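Local coordinates for protein hyaluronoglucosaminidase (Apis mellifera, PDB 1FCQ) that probably hydrolyses hyaluronan as a glycoside hydrolase of family 56, and is a major allergen of bee venom, at residues 124-127 and 128-131; 130-133 and 134-137; 153-156 and 157-161. All coordinates share one frame; numbering follows the deposited sequence.

In the fold
All three contacts belong to a helical region on one side of the TIM barrel. Contact 1 turns the loop after strand 107-111 into helix 127-140; contact 2 is the next part of the same helix, sharing Lys130 and Lys131, its centre about 10 Å away. Contact 3 lies on the following helix, 146-175, with its centre about 10 Å from that of contact 2 and about 14 Å from that of contact 1. The two consecutive helices, each held by its own local contacts, pack against each other through Ser133, Val134 and Val137 on Ala153 and Phe157. Together they form the helical connection, outside the barrel strands, from strand 107-111 to strand 180-183.

Contact 1: 124-127 and 128-131; sequences ASLQ and PYKK
The start of helix 127-140 is entered here through a short 3-10 segment, 125-126, at the end of the loop that follows strand 107-111 of the TIM barrel. Two carbonyls of that entry, those of Leu126 and Gln127, take up backbone N-H groups of the first helical turn. Leu126 O accepts Tyr129 N at 3.0 Å, and the same oxygen lies at the edge of the Tyr129 ring, near its plane, 3.4 Å from Tyr129 CD1. Gln127 O then takes Lys131 N in an i to i+4 bond, plus a weak bond from Lys130 N, so the spacing changes from i+3 to i+4 within one residue. Pro128, which has no N-H to give, fits this first turn, its CD 3.5 Å from Ser125 O.

The side chains follow the same turn. Leu126 CD2 approaches the ring of Tyr129 at CE1 (4.0 Å), while the hydroxyl of Tyr129 bonds to Leu63 N and its ring meets Trp115 edge-to-face. The extended Lys130 chain carries NZ to a hydrogen bond with Arg120 O. On the more exposed side Lys131 folds back at chi2 (-61°), and this bend lays its aliphatic CE 3.9 Å from Gln127 CG.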
# COMPACT_ATOMS: atom_id res chain seq x y z
N ALA A 124 4.46 12.93 12.60
CA ALA A 124 5.61 12.19 13.12
C ALA A 124 6.79 12.22 12.18
O ALA A 124 7.30 13.31 11.86
CB ALA A 124 5.18 10.75 13.41
N SER A 125 7.19 11.09 11.61
CA SER A 125 8.33 10.99 10.71
C SER A 125 8.12 11.68 9.38
O SER A 125 9.08 11.94 8.65
CB SER A 125 8.69 9.51 10.50
OG SER A 125 7.80 8.88 9.60
N LEU A 126 6.87 12.02 9.05
CA LEU A 126 6.56 12.72 7.82
C LEU A 126 6.43 14.22 8.04
O LEU A 126 6.25 14.99 7.10
CB LEU A 126 5.24 12.19 7.25
CG LEU A 126 5.23 10.69 6.91
CD1 LEU A 126 3.81 10.33 6.48
CD2 LEU A 126 6.24 10.37 5.82
N GLN A 127 6.68 14.67 9.29
CA GLN A 127 6.64 16.09 9.62
C GLN A 127 7.51 16.96 8.75
O GLN A 127 7.06 18.04 8.33
CB GLN A 127 6.84 16.42 11.10
CG GLN A 127 6.20 17.76 11.45
CD GLN A 127 5.28 17.72 12.65
OE1 GLN A 127 4.08 17.46 12.55
NE2 GLN A 127 5.85 17.98 13.83
N PRO A 128 8.71 16.56 8.35
CA PRO A 128 9.56 17.34 7.47
C PRO A 128 8.83 17.79 6.21
O PRO A 128 9.21 18.83 5.70
CB PRO A 128 10.75 16.44 7.16
CG PRO A 128 10.86 15.62 8.40
CD PRO A 128 9.45 15.37 8.84
N TYR A 129 7.83 17.08 5.68
CA TYR A 129 7.14 17.58 4.49
C TYR A 129 6.34 18.84 4.81
O TYR A 129 6.28 19.71 3.93
CB TYR A 129 6.26 16.47 3.92
CG TYR A 129 7.10 15.36 3.31
CD1 TYR A 129 7.25 14.16 4.01
CD2 TYR A 129 7.72 15.49 2.08
CE1 TYR A 129 8.00 13.13 3.48
CE2 TYR A 129 8.48 14.46 1.56
CZ TYR A 129 8.62 13.29 2.26
OH TYR A 129 9.36 12.27 1.72
N LYS A 130 5.73 18.91 5.99
CA LYS A 130 5.00 20.09 6.41
C LYS A 130 6.00 21.24 6.59
O LYS A 130 5.78 22.35 6.09
CB LYS A 130 4.24 19.91 7.72
CG LYS A 130 3.15 18.84 7.72
CD LYS A 130 2.33 18.93 9.00
CE LYS A 130 1.32 17.80 9.10
NZ LYS A 130 0.44 17.92 10.30
N LYS A 131 7.09 20.95 7.31
CA LYS A 131 8.06 22.02 7.56
C LYS A 131 8.64 22.61 6.30
O LYS A 131 8.72 23.85 6.18
CB LYS A 131 9.20 21.53 8.46
CG LYS A 131 8.73 20.91 9.77
CD LYS A 131 7.96 21.89 10.63
CE LYS A 131 7.69 21.28 12.00
NZ LYS A 131 6.82 22.17 12.83

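Contact 2: 130-133 and 134-137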
# COMPACT_ATOMS: atom_id res chain seq x y z
N LYS A 130 5.73 18.91 5.99
CA LYS A 130 5.00 20.09 6.41
C LYS A 130 6.00 21.24 6.59
O LYS A 130 5.78 22.35 6.09
CB LYS A 130 4.24 19.91 7.72
CG LYS A 130 3.15 18.84 7.72
CD LYS A 130 2.33 18.93 9.00
CE LYS A 130 1.32 17.80 9.10
NZ LYS A 130 0.44 17.92 10.30
N LYS A 131 7.09 20.95 7.31
CA LYS A 131 8.06 22.02 7.56
C LYS A 131 8.64 22.61 6.30
O LYS A 131 8.72 23.85 6.18
CB LYS A 131 9.20 21.53 8.46
CG LYS A 131 8.73 20.91 9.77
CD LYS A 131 7.96 21.89 10.63
CE LYS A 131 7.69 21.28 12.00
NZ LYS A 131 6.82 22.17 12.83
N LEU A 132 9.05 21.80 5.34
CA LEU A 132 9.64 22.29 4.12
C LEU A 132 8.62 23.08 3.31
O LEU A 132 9.00 24.10 2.73
CB LEU A 132 10.23 21.16 3.27
CG LEU A 132 10.86 21.58 1.95
CD1 LEU A 132 11.98 22.60 2.14
CD2 LEU A 132 11.36 20.36 1.19
N SER A 133 7.37 22.63 3.33
CA SER A 133 6.34 23.36 2.59
C SER A 133 6.24 24.80 3.11
O SER A 133 6.16 25.73 2.31
CB SER A 133 4.98 22.69 2.75
OG SER A 133 5.00 21.38 2.17
N VAL A 134 6.16 24.95 4.42
CA VAL A 134 6.08 26.28 5.04
C VAL A 134 7.36 27.08 4.81
O VAL A 134 7.29 28.26 4.45
CB VAL A 134 5.77 26.15 6.54
CG1 VAL A 134 5.85 27.53 7.20
CG2 VAL A 134 4.40 25.54 6.76
N GLU A 135 8.53 26.45 4.97
CA GLU A 135 9.79 27.15 4.75
C GLU A 135 9.88 27.77 3.37
O GLU A 135 10.32 28.90 3.19
CB GLU A 135 10.95 26.19 5.01
CG GLU A 135 12.34 26.64 4.65
CD GLU A 135 13.33 25.49 4.67
OE1 GLU A 135 13.00 24.37 5.14
OE2 GLU A 135 14.46 25.72 4.18
N VAL A 136 9.48 27.04 2.33
CA VAL A 136 9.52 27.51 0.96
C VAL A 136 8.61 28.72 0.77
O VAL A 136 9.04 29.68 0.12
CB VAL A 136 9.09 26.35 0.03
CG1 VAL A 136 8.81 26.82 -1.39
CG2 VAL A 136 10.21 25.31 0.03
N VAL A 137 7.41 28.69 1.36
CA VAL A 137 6.49 29.82 1.24
C VAL A 137 7.09 31.03 1.95
O VAL A 137 7.06 32.14 1.41
CB VAL A 137 5.09 29.55 1.80
CG1 VAL A 137 4.20 30.80 1.71
CG2 VAL A 137 4.40 28.45 1.00
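Leu132 overlaps two residues of the next turn with a single methyl: its CD1 lies 3.9 Å from Val136 CG2 and 3.6 Å from Glu135 OE1. This is the i to i+3 and i to i+4 side-chain spacing of an alpha-helix, here in the middle of helix 127-140. With CG anti to the backbone N (chi1 179°) and chi2 at 58°, the leucine turns CD1 along the helix toward its C-terminal end, and the methyl meets the extended Glu135 chain at its carboxylate.

Beneath these side chains the backbone keeps regular i to i+4 bonding. Val134 N reaches Lys130 O at 3.1 Å and Glu135 N reaches Lys131 O at 2.9 Å; Val137 N to Ser133 O is weaker, at 3.4 Å. Buried Ser133 has its OG beside its own backbone N (chi1 -64°), where it bonds chiefly to Tyr129 O one turn back; the amide of Gln80 also lies close, but its modelled orientation leaves a second bond doubtful. Val134 faces helix 146-175, touching Val149, Glu150 and Ala153. Each valine also sets its CG2 beside a carbonyl of the preceding turn, and Val136 CG2 comes to 3.2 Å from Leu132 O.

Contact 3: 153-156 and 157-161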
# COMPACT_ATOMS: atom_id res chain seq x y z
N ALA A 153 1.09 27.10 2.11
CA ALA A 153 1.89 25.89 2.22
C ALA A 153 1.02 24.64 2.04
O ALA A 153 1.35 23.75 1.26
CB ALA A 153 2.57 25.84 3.58
N LYS A 154 -0.08 24.59 2.79
CA LYS A 154 -1.00 23.47 2.71
C LYS A 154 -1.60 23.37 1.32
O LYS A 154 -1.68 22.29 0.75
CB LYS A 154 -2.12 23.64 3.73
CG LYS A 154 -3.29 22.69 3.58
CD LYS A 154 -4.39 23.07 4.57
CE LYS A 154 -5.50 22.02 4.59
NZ LYS A 154 -6.11 21.85 3.24
N ARG A 155 -2.07 24.51 0.79
CA ARG A 155 -2.69 24.50 -0.54
C ARG A 155 -1.75 24.01 -1.63
O ARG A 155 -2.11 23.14 -2.44
CB ARG A 155 -3.20 25.92 -0.87
CG ARG A 155 -3.92 25.95 -2.21
CD ARG A 155 -4.04 27.38 -2.76
NE ARG A 155 -3.73 27.26 -4.18
CZ ARG A 155 -2.67 27.67 -4.84
NH1 ARG A 155 -1.69 28.37 -4.28
NH2 ARG A 155 -2.61 27.38 -6.13
N ARG A 156 -0.51 24.53 -1.66
CA ARG A 156 0.45 24.13 -2.67
C ARG A 156 0.84 22.67 -2.51
O ARG A 156 0.89 21.93 -3.49
CB ARG A 156 1.70 25.01 -2.61
CG ARG A 156 1.47 26.46 -3.03
CD ARG A 156 2.81 27.17 -2.92
NE ARG A 156 2.78 28.59 -3.18
CZ ARG A 156 3.77 29.47 -3.14
NH1 ARG A 156 5.02 29.16 -2.85
NH2 ARG A 156 3.49 30.75 -3.41
N PHE A 157 1.07 22.25 -1.26
CA PHE A 157 1.43 20.83 -1.06
C PHE A 157 0.31 19.92 -1.55
O PHE A 157 0.58 18.95 -2.26
CB PHE A 157 1.72 20.55 0.41
CG PHE A 157 1.96 19.09 0.70
CD1 PHE A 157 3.25 18.59 0.64
CD2 PHE A 157 0.90 18.25 1.01
CE1 PHE A 157 3.48 17.25 0.90
CE2 PHE A 157 1.14 16.91 1.25
CZ PHE A 157 2.43 16.41 1.20
N GLU A 158 -0.93 20.22 -1.16
CA GLU A 158 -2.04 19.35 -1.56
C GLU A 158 -2.30 19.41 -3.05
O GLU A 158 -2.63 18.39 -3.68
CB GLU A 158 -3.30 19.70 -0.75
CG GLU A 158 -3.06 19.38 0.71
CD GLU A 158 -4.27 19.46 1.61
OE1 GLU A 158 -5.29 20.08 1.22
OE2 GLU A 158 -4.24 18.92 2.72
N LYS A 159 -2.19 20.60 -3.65
CA LYS A 159 -2.39 20.72 -5.09
C LYS A 159 -1.44 19.83 -5.88
O LYS A 159 -1.88 19.03 -6.72
CB LYS A 159 -2.19 22.18 -5.50
CG LYS A 159 -2.22 22.42 -7.00
CD LYS A 159 -2.36 23.93 -7.21
CE LYS A 159 -2.70 24.25 -8.64
NZ LYS A 159 -1.49 24.33 -9.49
N TYR A 160 -0.14 19.92 -5.56
CA TYR A 160 0.86 19.16 -6.32
C TYR A 160 0.96 17.72 -5.86
O TYR A 160 1.28 16.85 -6.66
CB TYR A 160 2.19 19.94 -6.33
CG TYR A 160 1.98 21.20 -7.15
CD1 TYR A 160 1.69 22.41 -6.54
CD2 TYR A 160 2.01 21.14 -8.54
CE1 TYR A 160 1.46 23.54 -7.30
CE2 TYR A 160 1.76 22.27 -9.30
CZ TYR A 160 1.49 23.46 -8.67
OH TYR A 160 1.25 24.59 -9.43
N GLY A 161 0.57 17.46 -4.61
CA GLY A 161 0.53 16.07 -4.09
C GLY A 161 -0.49 15.29 -4.93
O GLY A 161 -0.27 14.15 -5.35
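Lys154 and Glu158 form an i to i+4 salt bridge on helix 146-175, with Lys154 NZ 2.8 Å from Glu158 OE1. Their torsions differ but bring the charges together. The lysine leaves with CG anti to its backbone N (chi1 169°) and runs extended until chi4 bends the ammonium over toward the acid. Glu158 instead places CG beside its own N, and its extended chain carries the carboxylate back along the helix to meet NZ. The ammonium comes from 46° above the carboxylate plane, while the other oxygen, OE2, accepts Phe119 N; with both oxygens engaged, the rotation of the group is probably well fixed.

Arg155 and Lys159 run side by side and point the same way. Arg155 NH2 comes 3.6 Å from the aliphatic Lys159 CD, and the two like charges stay apart, helped by the bend of the lysine at chi4. Lys159 NZ instead donates to Tyr160 OH at 2.8 Å, and Lys159 CG lies over one face of that ring, offset toward its rim. Tyr160 has Arg156 O at the ring edge, 3.2 Å from Tyr160 CD1, and its N bonds to the same carbonyl.

Arg156 keeps an extended chain from CG to NE. Its guanidinium is held by Glu152 through NE, Glu140 through NH1 and His141 through NH2. Arg155 NH1 also pairs with Glu152, which is thus shared by the two arginines, and Glu140 supplies Arg156 with a second acid. On another side of the helix, Phe157 and Ala153 are turned to helix 127-140: Ala153 packs on Val134 and Val137, and Phe157 meets Ser133 as well as Pro79, Gln80 and Asn122, filling the seam between the two helices and the adjoining loops.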